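Local coordinates for protein tRNA delta(2)-isopentenylpyrophosphate transferase (Bacillus halodurans, PDB 3EXA) that probably transfers a dimethylallyl group from dimethylallyl diphosphate onto the adenine at position 37 of tRNAs that read codons beginning with uridine, at residues G42-G46 / E218-E223; L227-R233 / Y247-D251. The contacts are given in a common frame with arbitrary orientation. Residues are numbered along the deposited sequence.

From the N terminus the chain forms strand 4-9 and helix 16-25, which flank the predicted ATP-binding P-loop, passes strand 29-33 and enters the loop holding residues 42-46. Contact 1 closes a span of 171 residues by bringing this loop against the start of helix 220-229, just after helix 201-218 ends. Contact 2 follows in series at the other end of helix 220-229, where residues 227-233 meet helix 244-251 across an intervening span of 13 residues. Neither contact nests in the other. Their centres lie about 13 Å apart, and they touch where Met43 CG packs 3.6 Å from Leu227 CD1, so helix 220-229 ties the early loop to helix 244-251.

Contact 1 of 2, residues G42-G46 / E218-E223; sequences GMDIG and EGLIDE
Loop residues 42-46 curl around the end of one glutamate side chain, that of Glu223 in the first turn of helix 220-229. Gly42 begins the segment with positive phi (95°), where a side chain would collide with the preceding carbonyl. Met43, a selenomethionine, is extended (phi/psi -116/79); its CA lies 3.3 Å from Glu223 OE2, while its side chain packs against Leu227. From Asp44 to Gly46 the backbone is helical in phi/psi but lacks the regular bonds, which turns three successive amides inward. Asp44 N reaches Glu223 OE2 at 2.7 Å in a weak hydrogen bond, Ile45 N donates to the same OE2 at 2.8 Å, and Gly46 N donates to OE1 at 2.6 Å. The glutamate spans the gap with chi1 and chi2 both t, and OE1 has a further partner in Tyr243 OH. The Asp44 carboxylate itself takes no part in this and forms a salt bridge with Lys49. Ile45 (m, t) points at the second segment and lies over the helix junction, with CD1 3.5 Å from Glu218 O and CG2 4.3 Å from Leu220 CB. Gly46 CA sits 3.5 Å from Leu220 CD1, and the CA atoms of these two residues are 5.8 Å apart; a CB on Gly46 would crowd both Leu220 and Glu223. Gly219 (phi/psi 124/24) ends helix 201-218 as the C-prime residue of a Schellman motif and also occupies the N-cap position of helix 220-229. The arrangement is a buried carboxylate gathering consecutive main-chain amides, here fixing a loop that follows strand 29-33 of the P-loop NTPase-like core onto a helix-helix junction.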
loop_
_atom_site.group_PDB
_atom_site.type_symbol
_atom_site.label_atom_id
_atom_site.label_comp_id
_atom_site.label_asym_id
_atom_site.label_seq_id
_atom_site.Cartn_x
_atom_site.Cartn_y
_atom_site.Cartn_z
ATOM N N GLY A 42 -10.791 -29.969 -14.906
ATOM C CA GLY A 42 -10.698 -30.205 -16.335
ATOM C C GLY A 42 -9.262 -30.493 -16.725
ATOM O O GLY A 42 -8.977 -30.836 -17.872
HETATM N N MSE A 43 -8.365 -30.331 -15.754
HETATM C CA MSE A 43 -6.937 -30.566 -15.924
HETATM C C MSE A 43 -6.580 -31.717 -14.996
HETATM O O MSE A 43 -6.049 -31.511 -13.906
HETATM C CB MSE A 43 -6.157 -29.301 -15.541
HETATM C CG MSE A 43 -6.327 -28.160 -16.550
HETATM SE SE MSE A 43 -5.751 -26.404 -15.968
HETATM C CE MSE A 43 -3.888 -26.426 -16.470
ATOM N N ASP A 44 -6.889 -32.932 -15.424
ATOM C CA ASP A 44 -6.630 -34.101 -14.599
ATOM C C ASP A 44 -5.340 -34.820 -14.971
ATOM O O ASP A 44 -4.560 -35.208 -14.100
ATOM C CB ASP A 44 -7.811 -35.071 -14.703
ATOM C CG ASP A 44 -9.149 -34.393 -14.456
ATOM O OD1 ASP A 44 -9.257 -33.634 -13.466
ATOM O OD2 ASP A 44 -10.094 -34.625 -15.243
ATOM N N ILE A 45 -5.112 -34.990 -16.266
ATOM C CA ILE A 45 -3.922 -35.683 -16.735
ATOM C C ILE A 45 -2.640 -34.912 -16.493
ATOM O O ILE A 45 -1.743 -35.394 -15.807
ATOM C CB ILE A 45 -4.034 -35.991 -18.220
ATOM C CG1 ILE A 45 -5.259 -36.874 -18.456
ATOM C CG2 ILE A 45 -2.769 -36.663 -18.699
ATOM C CD1 ILE A 45 -5.670 -36.984 -19.892
ATOM N N GLY A 46 -2.552 -33.711 -17.049
ATOM C CA GLY A 46 -1.347 -32.915 -16.876
ATOM C C GLY A 46 -0.971 -32.637 -15.432
ATOM O O GLY A 46 0.180 -32.336 -15.137
ATOM N N GLU A 218 -2.333 -41.188 -21.895
ATOM C CA GLU A 218 -3.699 -40.935 -21.424
ATOM C C GLU A 218 -4.402 -39.807 -22.160
ATOM O O GLU A 218 -5.624 -39.718 -22.132
ATOM C CB GLU A 218 -3.693 -40.625 -19.928
ATOM C CG GLU A 218 -3.506 -41.848 -19.056
ATOM C CD GLU A 218 -2.982 -41.507 -17.675
ATOM O OE1 GLU A 218 -2.766 -42.443 -16.880
ATOM O OE2 GLU A 218 -2.779 -40.305 -17.380
ATOM N N GLY A 219 -3.627 -38.942 -22.807
ATOM C CA GLY A 219 -4.226 -37.848 -23.546
ATOM C C GLY A 219 -3.778 -36.438 -23.197
ATOM O O GLY A 219 -4.518 -35.490 -23.450
ATOM N N LEU A 220 -2.588 -36.278 -22.631
ATOM C CA LEU A 220 -2.102 -34.946 -22.283
ATOM C C LEU A 220 -2.351 -33.959 -23.421
ATOM O O LEU A 220 -2.980 -32.922 -23.220
ATOM C CB LEU A 220 -0.603 -34.987 -21.982
ATOM C CG LEU A 220 -0.023 -33.627 -21.584
ATOM C CD1 LEU A 220 -0.769 -33.103 -20.358
ATOM C CD2 LEU A 220 1.463 -33.763 -21.295
ATOM N N ILE A 221 -1.855 -34.297 -24.612
ATOM C CA ILE A 221 -2.007 -33.457 -25.801
ATOM C C ILE A 221 -3.452 -33.019 -26.035
ATOM O O ILE A 221 -3.713 -31.848 -26.304
ATOM C CB ILE A 221 -1.506 -34.188 -27.076
ATOM C CG1 ILE A 221 -0.056 -34.619 -26.891
ATOM C CG2 ILE A 221 -1.623 -33.265 -28.276
ATOM C CD1 ILE A 221 0.479 -35.447 -28.022
ATOM N N ASP A 222 -4.384 -33.959 -25.948
ATOM C CA ASP A 222 -5.791 -33.633 -26.143
ATOM C C ASP A 222 -6.246 -32.666 -25.070
ATOM O O ASP A 222 -6.961 -31.706 -25.355
ATOM C CB ASP A 222 -6.653 -34.890 -26.068
ATOM C CG ASP A 222 -6.511 -35.754 -27.284
ATOM O OD1 ASP A 222 -6.829 -35.251 -28.395
ATOM O OD2 ASP A 222 -6.088 -36.924 -27.129
ATOM N N GLU A 223 -5.824 -32.935 -23.834
ATOM C CA GLU A 223 -6.176 -32.111 -22.689
ATOM C C GLU A 223 -5.690 -30.683 -22.886
ATOM O O GLU A 223 -6.391 -29.735 -22.534
ATOM C CB GLU A 223 -5.578 -32.698 -21.401
ATOM C CG GLU A 223 -5.999 -31.956 -20.138
ATOM C CD GLU A 223 -5.391 -32.528 -18.872
ATOM O OE1 GLU A 223 -4.148 -32.505 -18.733
ATOM O OE2 GLU A 223 -6.156 -33.003 -18.008
#

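Contact 2 of 2, residues L227-R233 / Y247-D251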
loop_
_atom_site.group_PDB
_atom_site.type_symbol
_atom_site.label_atom_id
_atom_site.label_comp_id
_atom_site.label_asym_id
_atom_site.label_seq_id
_atom_site.Cartn_x
_atom_site.Cartn_y
_atom_site.Cartn_z
ATOM N N LEU A 227 -7.919 -26.822 -23.657
ATOM C CA LEU A 227 -7.709 -25.550 -22.974
ATOM C C LEU A 227 -7.262 -24.491 -23.972
ATOM O O LEU A 227 -7.613 -23.316 -23.860
ATOM C CB LEU A 227 -6.643 -25.694 -21.898
ATOM C CG LEU A 227 -7.022 -26.616 -20.736
ATOM C CD1 LEU A 227 -5.815 -26.794 -19.841
ATOM C CD2 LEU A 227 -8.191 -26.025 -19.953
ATOM N N TYR A 228 -6.477 -24.925 -24.947
ATOM C CA TYR A 228 -5.943 -24.053 -25.982
ATOM C C TYR A 228 -7.080 -23.579 -26.877
ATOM O O TYR A 228 -7.212 -22.390 -27.177
ATOM C CB TYR A 228 -4.938 -24.847 -26.818
ATOM C CG TYR A 228 -4.048 -24.017 -27.706
ATOM C CD1 TYR A 228 -2.876 -23.443 -27.206
ATOM C CD2 TYR A 228 -4.346 -23.850 -29.057
ATOM C CE1 TYR A 228 -2.010 -22.731 -28.036
ATOM C CE2 TYR A 228 -3.497 -23.143 -29.900
ATOM C CZ TYR A 228 -2.327 -22.586 -29.387
ATOM O OH TYR A 228 -1.481 -21.896 -30.220
ATOM N N ASP A 229 -7.904 -24.531 -27.291
ATOM C CA ASP A 229 -9.033 -24.240 -28.158
ATOM C C ASP A 229 -10.065 -23.334 -27.508
ATOM O O ASP A 229 -10.724 -22.561 -28.197
ATOM C CB ASP A 229 -9.704 -25.538 -28.595
ATOM C CG ASP A 229 -9.994 -25.572 -30.077
ATOM O OD1 ASP A 229 -10.648 -26.538 -30.526
ATOM O OD2 ASP A 229 -9.564 -24.641 -30.795
ATOM N N ARG A 230 -10.231 -23.421 -26.193
ATOM C CA ARG A 230 -11.218 -22.559 -25.568
ATOM C C ARG A 230 -10.659 -21.162 -25.384
ATOM O O ARG A 230 -11.354 -20.267 -24.908
ATOM C CB ARG A 230 -11.703 -23.132 -24.230
ATOM C CG ARG A 230 -10.626 -23.380 -23.205
ATOM C CD ARG A 230 -11.228 -23.714 -21.842
ATOM N NE ARG A 230 -11.914 -22.571 -21.232
ATOM C CZ ARG A 230 -12.371 -22.561 -19.983
ATOM N NH1 ARG A 230 -12.215 -23.631 -19.218
ATOM N NH2 ARG A 230 -12.974 -21.485 -19.497
ATOM N N GLY A 231 -9.401 -20.974 -25.772
ATOM C CA GLY A 231 -8.789 -19.660 -25.662
ATOM C C GLY A 231 -8.038 -19.322 -24.386
ATOM O O GLY A 231 -7.778 -18.151 -24.134
ATOM N N ILE A 232 -7.682 -20.324 -23.579
ATOM C CA ILE A 232 -6.943 -20.083 -22.329
ATOM C C ILE A 232 -5.463 -19.793 -22.646
ATOM O O ILE A 232 -4.788 -20.596 -23.294
ATOM C CB ILE A 232 -7.010 -21.320 -21.381
ATOM C CG1 ILE A 232 -8.458 -21.605 -20.952
ATOM C CG2 ILE A 232 -6.168 -21.082 -20.156
ATOM C CD1 ILE A 232 -9.130 -20.467 -20.209
ATOM N N ARG A 233 -4.946 -18.653 -22.193
ATOM C CA ARG A 233 -3.550 -18.336 -22.468
ATOM C C ARG A 233 -2.993 -17.357 -21.463
ATOM O O ARG A 233 -3.718 -16.515 -20.935
ATOM C CB ARG A 233 -3.402 -17.767 -23.891
ATOM C CG ARG A 233 -1.957 -17.485 -24.335
ATOM C CD ARG A 233 -1.922 -16.848 -25.734
ATOM N NE ARG A 233 -1.165 -17.657 -26.681
ATOM C CZ ARG A 233 0.141 -17.879 -26.582
ATOM N NH1 ARG A 233 0.759 -18.632 -27.475
ATOM N NH2 ARG A 233 0.833 -17.325 -25.596
ATOM N N TYR A 247 1.889 -26.099 -25.160
ATOM C CA TYR A 247 1.517 -24.852 -25.809
ATOM C C TYR A 247 2.561 -24.404 -26.841
ATOM O O TYR A 247 2.208 -23.891 -27.905
ATOM C CB TYR A 247 1.267 -23.755 -24.774
ATOM C CG TYR A 247 -0.175 -23.657 -24.321
ATOM C CD1 TYR A 247 -0.803 -22.418 -24.235
ATOM C CD2 TYR A 247 -0.914 -24.793 -23.975
ATOM C CE1 TYR A 247 -2.125 -22.295 -23.820
ATOM C CE2 TYR A 247 -2.248 -24.678 -23.551
ATOM C CZ TYR A 247 -2.841 -23.414 -23.480
ATOM O OH TYR A 247 -4.151 -23.252 -23.079
ATOM N N ASP A 248 3.845 -24.581 -26.547
ATOM C CA ASP A 248 4.857 -24.216 -27.538
ATOM C C ASP A 248 4.652 -25.088 -28.774
ATOM O O ASP A 248 4.773 -24.616 -29.903
ATOM C CB ASP A 248 6.273 -24.428 -26.996
ATOM C CG ASP A 248 6.695 -23.333 -26.048
ATOM O OD1 ASP A 248 6.717 -22.149 -26.454
ATOM O OD2 ASP A 248 7.010 -23.651 -24.887
ATOM N N TYR A 249 4.356 -26.367 -28.558
ATOM C CA TYR A 249 4.113 -27.282 -29.672
ATOM C C TYR A 249 2.906 -26.805 -30.483
ATOM O O TYR A 249 2.972 -26.689 -31.708
ATOM C CB TYR A 249 3.847 -28.709 -29.168
ATOM C CG TYR A 249 3.149 -29.580 -30.195
ATOM C CD1 TYR A 249 3.795 -29.952 -31.377
ATOM C CD2 TYR A 249 1.822 -29.994 -30.011
ATOM C CE1 TYR A 249 3.145 -30.708 -32.351
ATOM C CE2 TYR A 249 1.161 -30.752 -30.981
ATOM C CZ TYR A 249 1.833 -31.102 -32.149
ATOM O OH TYR A 249 1.209 -31.837 -33.126
ATOM N N LEU A 250 1.804 -26.534 -29.786
ATOM C CA LEU A 250 0.574 -26.073 -30.424
ATOM C C LEU A 250 0.785 -24.757 -31.181
ATOM O O LEU A 250 0.128 -24.506 -32.186
ATOM C CB LEU A 250 -0.523 -25.913 -29.362
ATOM C CG LEU A 250 -1.595 -26.991 -29.172
ATOM C CD1 LEU A 250 -1.148 -28.338 -29.693
ATOM C CD2 LEU A 250 -1.950 -27.053 -27.692
ATOM N N ASP A 251 1.695 -23.924 -30.678
ATOM C CA ASP A 251 2.029 -22.648 -31.303
ATOM C C ASP A 251 2.910 -22.925 -32.512
ATOM O O ASP A 251 3.107 -22.052 -33.354
ATOM C CB ASP A 251 2.815 -21.749 -30.343
ATOM C CG ASP A 251 1.929 -21.008 -29.361
ATOM O OD1 ASP A 251 2.489 -20.375 -28.436
ATOM O OD2 ASP A 251 0.685 -21.046 -29.514
#
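A Schellman motif ends helix 220-229 and leads the chain into a polar and aromatic contact with helix 244-251. Gly231, at positive phi, is its C-prime residue: Gly231 N donates to Tyr228 O and Ile232 N to Leu227 O, both at 3.0 Å, so the carbonyls of Leu227 and Tyr228 are satisfied locally. The chain then leaves in extended form, and Ile232 O accepts a hydrogen bond from Tyr247 OH at 2.7 Å. The same hydroxyl lies 3.4 Å from Tyr228 N, but the angle is too poor for a bond. Two donors from the first segment meet the carboxylate of Asp251, one at each oxygen. Tyr228 OH donates to OD2 over a very short 2.4 Å, and Arg233 NH1 forms a salt bridge to OD1 at 2.6 Å, although the angle of 116° makes its hydrogen bond weak. Asp251 N donates to Tyr247 O at 2.8 Å. Between these polar ends the rings pack T-shaped: the edge of Tyr228 faces the ring of Tyr247, with centroids 5.0 Å apart and planes at 83°. Val238 from the connecting loop touches both Ile232 and Tyr247. This is structural packing away from the annotated sites, joining the C-terminal end of helix 220-229 and the extended residues after it to helix 244-251 through the two tyrosines and the Asp251 carboxylate. Leu250 CB makes a CH-pi contact over one face of the Tyr228 ring, 3.8 Å from the centroid and 15° off the normal.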